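Local coordinates for protein ribulose-1,5-bisphosphate carboxylase/oxygenase large subunit (Rhodopseudomonas palustris, PDB 3QFW) that belongs to the Rubisco-like proteins, relatives of the carbon-dioxide-fixing large subunit, and probably carries out magnesium-dependent chemistry in a barrel-shaped catalytic domain, at residues V250-P255 and A278-F283; L272-G277 and L311-P316. All coordinates share one frame; numbering follows the deposited sequence.

Contact 1 (V250-P255 and A278-F283)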
ATOM      1  N   VAL B 250      -8.806  21.612   1.416  1.00 32.01           N
ATOM      2  CA  VAL B 250      -7.381  21.377   1.239  1.00 30.62           C
ATOM      3  C   VAL B 250      -7.119  19.895   1.540  1.00 28.53           C
ATOM      4  O   VAL B 250      -7.441  19.406   2.630  1.00 29.97           O
ATOM      5  CB  VAL B 250      -6.526  22.280   2.140  1.00 29.42           C
ATOM      6  CG1 VAL B 250      -5.051  21.975   1.948  1.00 29.88           C
ATOM      7  CG2 VAL B 250      -6.808  23.771   1.839  1.00 29.31           C
ATOM      8  N   VAL B 251      -6.557  19.179   0.572  1.00 26.33           N
ATOM      9  CA  VAL B 251      -6.266  17.754   0.773  1.00 27.21           C
ATOM     10  C   VAL B 251      -4.808  17.566   1.154  1.00 28.12           C
ATOM     11  O   VAL B 251      -3.909  17.804   0.343  1.00 27.04           O
ATOM     12  CB  VAL B 251      -6.565  16.927  -0.473  1.00 24.46           C
ATOM     13  CG1 VAL B 251      -6.140  15.439  -0.251  1.00 24.72           C
ATOM     14  CG2 VAL B 251      -8.041  17.030  -0.822  1.00 28.46           C
ATOM     15  N   VAL B 252      -4.577  17.145   2.390  1.00 26.33           N
ATOM     16  CA  VAL B 252      -3.224  16.979   2.904  1.00 26.54           C
ATOM     17  C   VAL B 252      -2.893  15.489   2.889  1.00 28.49           C
ATOM     18  O   VAL B 252      -3.592  14.690   3.513  1.00 28.88           O
ATOM     19  CB  VAL B 252      -3.103  17.484   4.352  1.00 28.62           C
ATOM     20  CG1 VAL B 252      -1.662  17.386   4.830  1.00 29.96           C
ATOM     21  CG2 VAL B 252      -3.631  18.927   4.488  1.00 30.49           C
ATOM     22  N   ALA B 253      -1.828  15.115   2.194  1.00 29.33           N
ATOM     23  CA  ALA B 253      -1.434  13.715   2.151  1.00 28.88           C
ATOM     24  C   ALA B 253      -0.420  13.395   3.250  1.00 32.64           C
ATOM     25  O   ALA B 253       0.426  14.227   3.585  1.00 30.71           O
ATOM     26  CB  ALA B 253      -0.885  13.354   0.780  1.00 30.00           C
ATOM     27  N   HIS B 254      -0.541  12.196   3.821  1.00 23.61           N
ATOM     28  CA  HIS B 254       0.382  11.684   4.831  1.00 28.74           C
ATOM     29  C   HIS B 254       1.087  10.431   4.296  1.00 26.46           C
ATOM     30  O   HIS B 254       0.489   9.642   3.559  1.00 26.50           O
ATOM     31  CB  HIS B 254      -0.377  11.318   6.111  1.00 31.83           C
ATOM     32  CG  HIS B 254       0.517  10.959   7.258  1.00 34.08           C
ATOM     33  ND1 HIS B 254       0.947   9.671   7.493  1.00 29.67           N
ATOM     34  CD2 HIS B 254       1.074  11.726   8.228  1.00 33.76           C
ATOM     35  CE1 HIS B 254       1.729   9.657   8.559  1.00 31.50           C
ATOM     36  NE2 HIS B 254       1.818  10.892   9.029  1.00 33.86           N
ATOM     37  N   PRO B 255       2.353  10.230   4.681  1.00 25.92           N
ATOM     38  CA  PRO B 255       3.124   9.154   4.051  1.00 27.29           C
ATOM     39  C   PRO B 255       3.048   7.779   4.744  1.00 26.80           C
ATOM     40  O   PRO B 255       3.873   6.923   4.437  1.00 26.58           O
ATOM     41  CB  PRO B 255       4.557   9.689   4.121  1.00 25.25           C
ATOM     42  CG  PRO B 255       4.578  10.454   5.414  1.00 25.53           C
ATOM     43  CD  PRO B 255       3.215  11.133   5.478  1.00 27.16           C
ATOM     44  N   ALA B 278      -2.976  15.619  -4.087  1.00 21.12           N
ATOM     45  CA  ALA B 278      -2.585  16.154  -2.796  1.00 24.41           C
ATOM     46  C   ALA B 278      -2.251  17.657  -2.924  1.00 26.64           C
ATOM     47  O   ALA B 278      -1.490  18.052  -3.798  1.00 27.43           O
ATOM     48  CB  ALA B 278      -1.404  15.391  -2.241  1.00 29.12           C
ATOM     49  N   ASP B 279      -2.825  18.486  -2.057  1.00 27.08           N
ATOM     50  CA  ASP B 279      -2.504  19.915  -2.058  1.00 26.32           C
ATOM     51  C   ASP B 279      -1.316  20.211  -1.162  1.00 29.94           C
ATOM     52  O   ASP B 279      -0.564  21.172  -1.403  1.00 30.54           O
ATOM     53  CB  ASP B 279      -3.701  20.748  -1.626  1.00 27.00           C
ATOM     54  CG  ASP B 279      -4.901  20.527  -2.514  1.00 27.65           C
ATOM     55  OD1 ASP B 279      -4.831  20.892  -3.705  1.00 29.10           O
ATOM     56  OD2 ASP B 279      -5.910  19.997  -2.013  1.00 28.64           O
ATOM     57  N   ALA B 280      -1.150  19.397  -0.126  1.00 27.01           N
ATOM     58  CA  ALA B 280       0.059  19.449   0.682  1.00 28.08           C
ATOM     59  C   ALA B 280       0.528  18.027   0.909  1.00 28.67           C
ATOM     60  O   ALA B 280      -0.264  17.085   0.865  1.00 27.37           O
ATOM     61  CB  ALA B 280      -0.179  20.157   2.010  1.00 28.27           C
ATOM     62  N   THR B 281       1.820  17.861   1.139  1.00 27.42           N
ATOM     63  CA  THR B 281       2.335  16.517   1.314  1.00 29.10           C
ATOM     64  C   THR B 281       3.354  16.461   2.454  1.00 31.44           C
ATOM     65  O   THR B 281       4.384  17.155   2.437  1.00 26.03           O
ATOM     66  CB  THR B 281       2.863  15.930  -0.025  1.00 26.05           C
ATOM     67  OG1 THR B 281       3.262  14.576   0.173  1.00 26.61           O
ATOM     68  CG2 THR B 281       4.052  16.740  -0.576  1.00 25.28           C
ATOM     69  N   VAL B 282       3.023  15.652   3.461  1.00 26.31           N
ATOM     70  CA  VAL B 282       3.829  15.523   4.667  1.00 27.05           C
ATOM     71  C   VAL B 282       4.959  14.516   4.435  1.00 27.53           C
ATOM     72  O   VAL B 282       4.763  13.495   3.796  1.00 25.98           O
ATOM     73  CB  VAL B 282       2.957  15.063   5.863  1.00 29.07           C
ATOM     74  CG1 VAL B 282       3.800  14.851   7.121  1.00 29.72           C
ATOM     75  CG2 VAL B 282       1.823  16.053   6.114  1.00 27.64           C
ATOM     76  N   PHE B 283       6.146  14.826   4.947  1.00 27.21           N
ATOM     77  CA  PHE B 283       7.301  13.934   4.846  1.00 25.28           C
ATOM     78  C   PHE B 283       8.281  14.266   5.959  1.00 31.74           C
ATOM     79  O   PHE B 283       8.351  15.422   6.420  1.00 28.57           O
ATOM     80  CB  PHE B 283       7.994  14.069   3.486  1.00 25.86           C
ATOM     81  CG  PHE B 283       8.579  15.444   3.228  1.00 27.99           C
ATOM     82  CD1 PHE B 283       9.937  15.677   3.380  1.00 29.82           C
ATOM     83  CD2 PHE B 283       7.767  16.481   2.813  1.00 24.03           C
ATOM     84  CE1 PHE B 283      10.477  16.938   3.124  1.00 28.44           C
ATOM     85  CE2 PHE B 283       8.295  17.753   2.560  1.00 30.64           C
ATOM     86  CZ  PHE B 283       9.649  17.974   2.722  1.00 30.94           C
TER

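Contact 2 (L272-G277 and L311-P316)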
ATOM      1  N   LEU B 272       3.913  11.815  -7.462  1.00 26.23           N
ATOM      2  CA  LEU B 272       2.723  10.990  -7.620  1.00 25.89           C
ATOM      3  C   LEU B 272       1.575  11.445  -6.727  1.00 23.93           C
ATOM      4  O   LEU B 272       0.435  11.509  -7.177  1.00 26.75           O
ATOM      5  CB  LEU B 272       3.048   9.514  -7.391  1.00 26.55           C
ATOM      6  CG  LEU B 272       3.977   8.889  -8.444  1.00 29.40           C
ATOM      7  CD1 LEU B 272       4.202   7.410  -8.145  1.00 26.31           C
ATOM      8  CD2 LEU B 272       3.432   9.068  -9.862  1.00 27.49           C
ATOM      9  N   PHE B 273       1.866  11.727  -5.459  1.00 25.31           N
ATOM     10  CA  PHE B 273       0.836  12.234  -4.552  1.00 25.26           C
ATOM     11  C   PHE B 273       0.190  13.515  -5.122  1.00 28.66           C
ATOM     12  O   PHE B 273      -1.040  13.636  -5.163  1.00 25.34           O
ATOM     13  CB  PHE B 273       1.416  12.490  -3.154  1.00 26.90           C
ATOM     14  CG  PHE B 273       1.447  11.263  -2.252  1.00 23.83           C
ATOM     15  CD1 PHE B 273       1.273   9.974  -2.767  1.00 25.02           C
ATOM     16  CD2 PHE B 273       1.663  11.401  -0.890  1.00 24.40           C
ATOM     17  CE1 PHE B 273       1.306   8.866  -1.923  1.00 27.10           C
ATOM     18  CE2 PHE B 273       1.678  10.299  -0.042  1.00 24.71           C
ATOM     19  CZ  PHE B 273       1.510   9.033  -0.561  1.00 29.46           C
ATOM     20  N   ARG B 274       1.034  14.447  -5.573  1.00 24.10           N
ATOM     21  CA  ARG B 274       0.595  15.674  -6.253  1.00 27.68           C
ATOM     22  C   ARG B 274      -0.276  15.370  -7.484  1.00 27.12           C
ATOM     23  O   ARG B 274      -1.369  15.921  -7.640  1.00 26.54           O
ATOM     24  CB  ARG B 274       1.823  16.481  -6.675  1.00 22.28           C
ATOM     25  CG  ARG B 274       1.532  17.717  -7.566  1.00 26.50           C
ATOM     26  CD  ARG B 274       2.829  18.316  -8.073  1.00 27.73           C
ATOM     27  NE  ARG B 274       2.634  19.552  -8.848  1.00 26.26           N
ATOM     28  CZ  ARG B 274       3.630  20.227  -9.402  1.00 28.76           C
ATOM     29  NH1 ARG B 274       4.875  19.785  -9.255  1.00 29.19           N
ATOM     30  NH2 ARG B 274       3.389  21.334 -10.101  1.00 26.32           N
ATOM     31  N   LEU B 275       0.218  14.487  -8.348  1.00 26.01           N
ATOM     32  CA  LEU B 275      -0.516  14.063  -9.535  1.00 26.44           C
ATOM     33  C   LEU B 275      -1.930  13.603  -9.162  1.00 29.58           C
ATOM     34  O   LEU B 275      -2.910  13.962  -9.814  1.00 29.11           O
ATOM     35  CB  LEU B 275       0.235  12.906 -10.226  1.00 29.87           C
ATOM     36  CG  LEU B 275      -0.370  12.295 -11.492  1.00 27.82           C
ATOM     37  CD1 LEU B 275      -0.278  13.274 -12.657  1.00 25.54           C
ATOM     38  CD2 LEU B 275       0.312  10.989 -11.876  1.00 28.07           C
ATOM     39  N   PHE B 276      -2.021  12.790  -8.112  1.00 28.09           N
ATOM     40  CA  PHE B 276      -3.295  12.201  -7.707  1.00 27.72           C
ATOM     41  C   PHE B 276      -4.228  13.156  -6.955  1.00 31.39           C
ATOM     42  O   PHE B 276      -5.407  12.840  -6.765  1.00 33.66           O
ATOM     43  CB  PHE B 276      -3.056  10.927  -6.887  1.00 28.54           C
ATOM     44  CG  PHE B 276      -2.418   9.820  -7.681  1.00 28.66           C
ATOM     45  CD1 PHE B 276      -2.646   9.708  -9.043  1.00 28.44           C
ATOM     46  CD2 PHE B 276      -1.563   8.913  -7.073  1.00 31.14           C
ATOM     47  CE1 PHE B 276      -2.051   8.688  -9.785  1.00 27.38           C
ATOM     48  CE2 PHE B 276      -0.967   7.900  -7.805  1.00 28.98           C
ATOM     49  CZ  PHE B 276      -1.209   7.794  -9.164  1.00 29.90           C
ATOM     50  N   GLY B 277      -3.696  14.291  -6.505  1.00 28.69           N
ATOM     51  CA  GLY B 277      -4.519  15.364  -5.963  1.00 27.49           C
ATOM     52  C   GLY B 277      -4.139  15.971  -4.624  1.00 27.89           C
ATOM     53  O   GLY B 277      -4.906  16.756  -4.065  1.00 28.96           O
ATOM     54  N   LEU B 311      -0.285  21.330 -14.105  1.00 31.63           N
ATOM     55  CA  LEU B 311      -0.783  21.012 -12.765  1.00 29.33           C
ATOM     56  C   LEU B 311      -0.349  21.978 -11.664  1.00 29.88           C
ATOM     57  O   LEU B 311       0.796  22.416 -11.628  1.00 29.72           O
ATOM     58  CB  LEU B 311      -0.358  19.596 -12.372  1.00 28.27           C
ATOM     59  CG  LEU B 311      -0.845  18.533 -13.360  1.00 29.26           C
ATOM     60  CD1 LEU B 311      -0.608  17.150 -12.795  1.00 30.62           C
ATOM     61  CD2 LEU B 311      -2.313  18.752 -13.660  1.00 30.02           C
ATOM     62  N   ASN B 312      -1.263  22.272 -10.746  1.00 27.44           N
ATOM     63  CA  ASN B 312      -0.925  23.096  -9.584  1.00 30.66           C
ATOM     64  C   ASN B 312       0.211  22.484  -8.769  1.00 33.10           C
ATOM     65  O   ASN B 312       0.400  21.258  -8.757  1.00 30.85           O
ATOM     66  CB  ASN B 312      -2.148  23.276  -8.679  1.00 31.09           C
ATOM     67  CG  ASN B 312      -3.194  24.188  -9.281  1.00 33.28           C
ATOM     68  OD1 ASN B 312      -2.870  25.105 -10.039  1.00 32.53           O
ATOM     69  ND2 ASN B 312      -4.458  23.950  -8.940  1.00 32.20           N
ATOM     70  N   ALA B 313       0.958  23.340  -8.085  1.00 30.07           N
ATOM     71  CA  ALA B 313       1.980  22.900  -7.141  1.00 29.43           C
ATOM     72  C   ALA B 313       1.319  22.345  -5.882  1.00 28.65           C
ATOM     73  O   ALA B 313       0.180  22.688  -5.572  1.00 28.96           O
ATOM     74  CB  ALA B 313       2.904  24.084  -6.781  1.00 30.63           C
ATOM     75  N   CYS B 314       2.041  21.474  -5.178  1.00 26.95           N
ATOM     76  CA  CYS B 314       1.618  20.898  -3.900  1.00 26.44           C
ATOM     77  C   CYS B 314       2.606  21.414  -2.855  1.00 26.74           C
ATOM     78  O   CYS B 314       3.807  21.423  -3.117  1.00 32.02           O
ATOM     79  CB  CYS B 314       1.682  19.354  -4.002  1.00 25.19           C
ATOM     80  SG  CYS B 314       1.564  18.402  -2.451  1.00 29.20           S
ATOM     81  N   ILE B 315       2.135  21.869  -1.693  1.00 24.89           N
ATOM     82  CA  ILE B 315       3.071  22.415  -0.698  1.00 27.71           C
ATOM     83  C   ILE B 315       3.807  21.310   0.055  1.00 26.86           C
ATOM     84  O   ILE B 315       3.185  20.498   0.731  1.00 27.85           O
ATOM     85  CB  ILE B 315       2.397  23.313   0.368  1.00 30.92           C
ATOM     86  CG1 ILE B 315       1.274  24.162  -0.230  1.00 38.02           C
ATOM     87  CG2 ILE B 315       3.443  24.178   1.071  1.00 30.01           C
ATOM     88  CD1 ILE B 315      -0.097  23.535  -0.013  1.00 40.76           C
ATOM     89  N   PRO B 316       5.143  21.296  -0.038  1.00 26.96           N
ATOM     90  CA  PRO B 316       5.901  20.318   0.742  1.00 25.90           C
ATOM     91  C   PRO B 316       5.757  20.643   2.219  1.00 29.38           C
ATOM     92  O   PRO B 316       5.891  21.805   2.613  1.00 29.42           O
ATOM     93  CB  PRO B 316       7.351  20.533   0.297  1.00 28.66           C
ATOM     94  CG  PRO B 316       7.301  21.520  -0.845  1.00 35.77           C
ATOM     95  CD  PRO B 316       6.008  22.257  -0.744  1.00 27.87           C
TER

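Contact 1 (V250-P255 and A278-F283)
Asp-279 holds its CG anti to its own carbonyl carbon and beside its backbone N (chi1 -58°), and the carboxylate thereby comes up to the backbone of Val-251. OD2 takes the N-H of Val-251 with 2.8 Å between N and OD2, nearly straight at 166°, on the lone pair that faces away from OD1. The other oxygen, OD1, accepts from the backbone N of Val-117 and of Gly-118. On the carboxyl side of the same residue, the carbonyl of Val-251 receives two donors: Asp-279 N lies 2.7 Å from Val-251 O, and Ala-280 N follows at 3.2 Å from the same oxygen. From there the parallel ladder runs on, with Ala-253 N 2.8 Å from Ala-280 O and Val-282 N 3.0 Å from Ala-253 O.

Val-282 has CG1 anti to the backbone N (chi1 177°), which leaves CG2 to meet Val-252 CG1 at 3.9 Å, on the same side of the sheet as the Ala-280 methyl. On the other side, Ala-253 CB sits 3.7 Å from Ala-278 CB, and Phe-273 of helix 265-276 touches Ala-253 and Thr-281. Pro-255 closes the run by setting its CD 3.3 Å from Val-282 O.

These are the two strands of a beta-alpha-beta unit, with the aspartate starting their pairing one step before the second strand begins. Three backbone N-H groups converge on its buried carboxylate, an arrangement that would probably favour the ionised form while occupying the Val-251 N-H that precedes the regular ladder.

Contact 2 (L272-G277 and L311-P316)
Arg-274 reaches from the last turn of helix 265-276 to the loop ahead of strand 315-319, and its conformation is what makes the contact. CG is anti to the backbone N (chi1 173°), and the chain continues extended to NE. Along the way CG passes Cys-314 CB at 3.9 Å, so the aliphatic part of the arginine packs against the cysteine while the guanidinium goes on to the carbonyls. NE lies 2.8 Å from Asn-312 O, with 151° at the hydrogen, and NH2 adds a second, weak bond to that oxygen. NH2 also gives to Leu-311, 3.2 Å from Leu-311 O, approaching from above the carbonyl plane (49° out of it). Both oxygens lie at the edge of the guanidinium, near its plane, whereas Ala-313 sits over one face, its CA 3.6 Å from NH2. NH1 is taken by Ala-303 O and Asp-306 O, so the buried cation is ringed by backbone carbonyls. A methionine here would probably fill part of the aliphatic path but leave these four carbonyls without their shared donor and the loop freer to shift.

Beside this, Leu-275 holds CG anti to its backbone N, and the turn about the next bond brings CD1, from a side chain that starts off away from the loop, to 3.9 Å from Leu-311 CD1. The two leucines cross obliquely, and Leu-109 of helix 106-112 touches both. Gly-277 then ends the helix in a Schellman motif, with positive phi. An outer helix of a beta/alpha barrel is thus tied by its C-terminal turn to the loop that brings the chain from the next outer helix, 294-305, into the following strand, in keeping with the Rubisco-type catalytic domain.

Overall arrangement
The two contacts alternate along the chain and lie about 8 Å apart, centre to centre. The chain leaves strand 250-253 of contact 1, forms the helix of contact 2, and turns straight back into contact 1, where Ala-278 N is 3.0 Å from Phe-273 O. Strand 315-319 then joins the far edge of strand 280-284, with Ile-315 N 2.8 Å from Asp-279 O. Cys-314 packs against Thr-281, its SG 3.5 Å from Thr-281 CG2. Active sites of such barrels open at the C-terminal ends of the strands; His-254, which packs on Asn-90 of the second subunit, lies toward that end, whereas contact 2 gathers at the N-terminal end, probably away from catalysis.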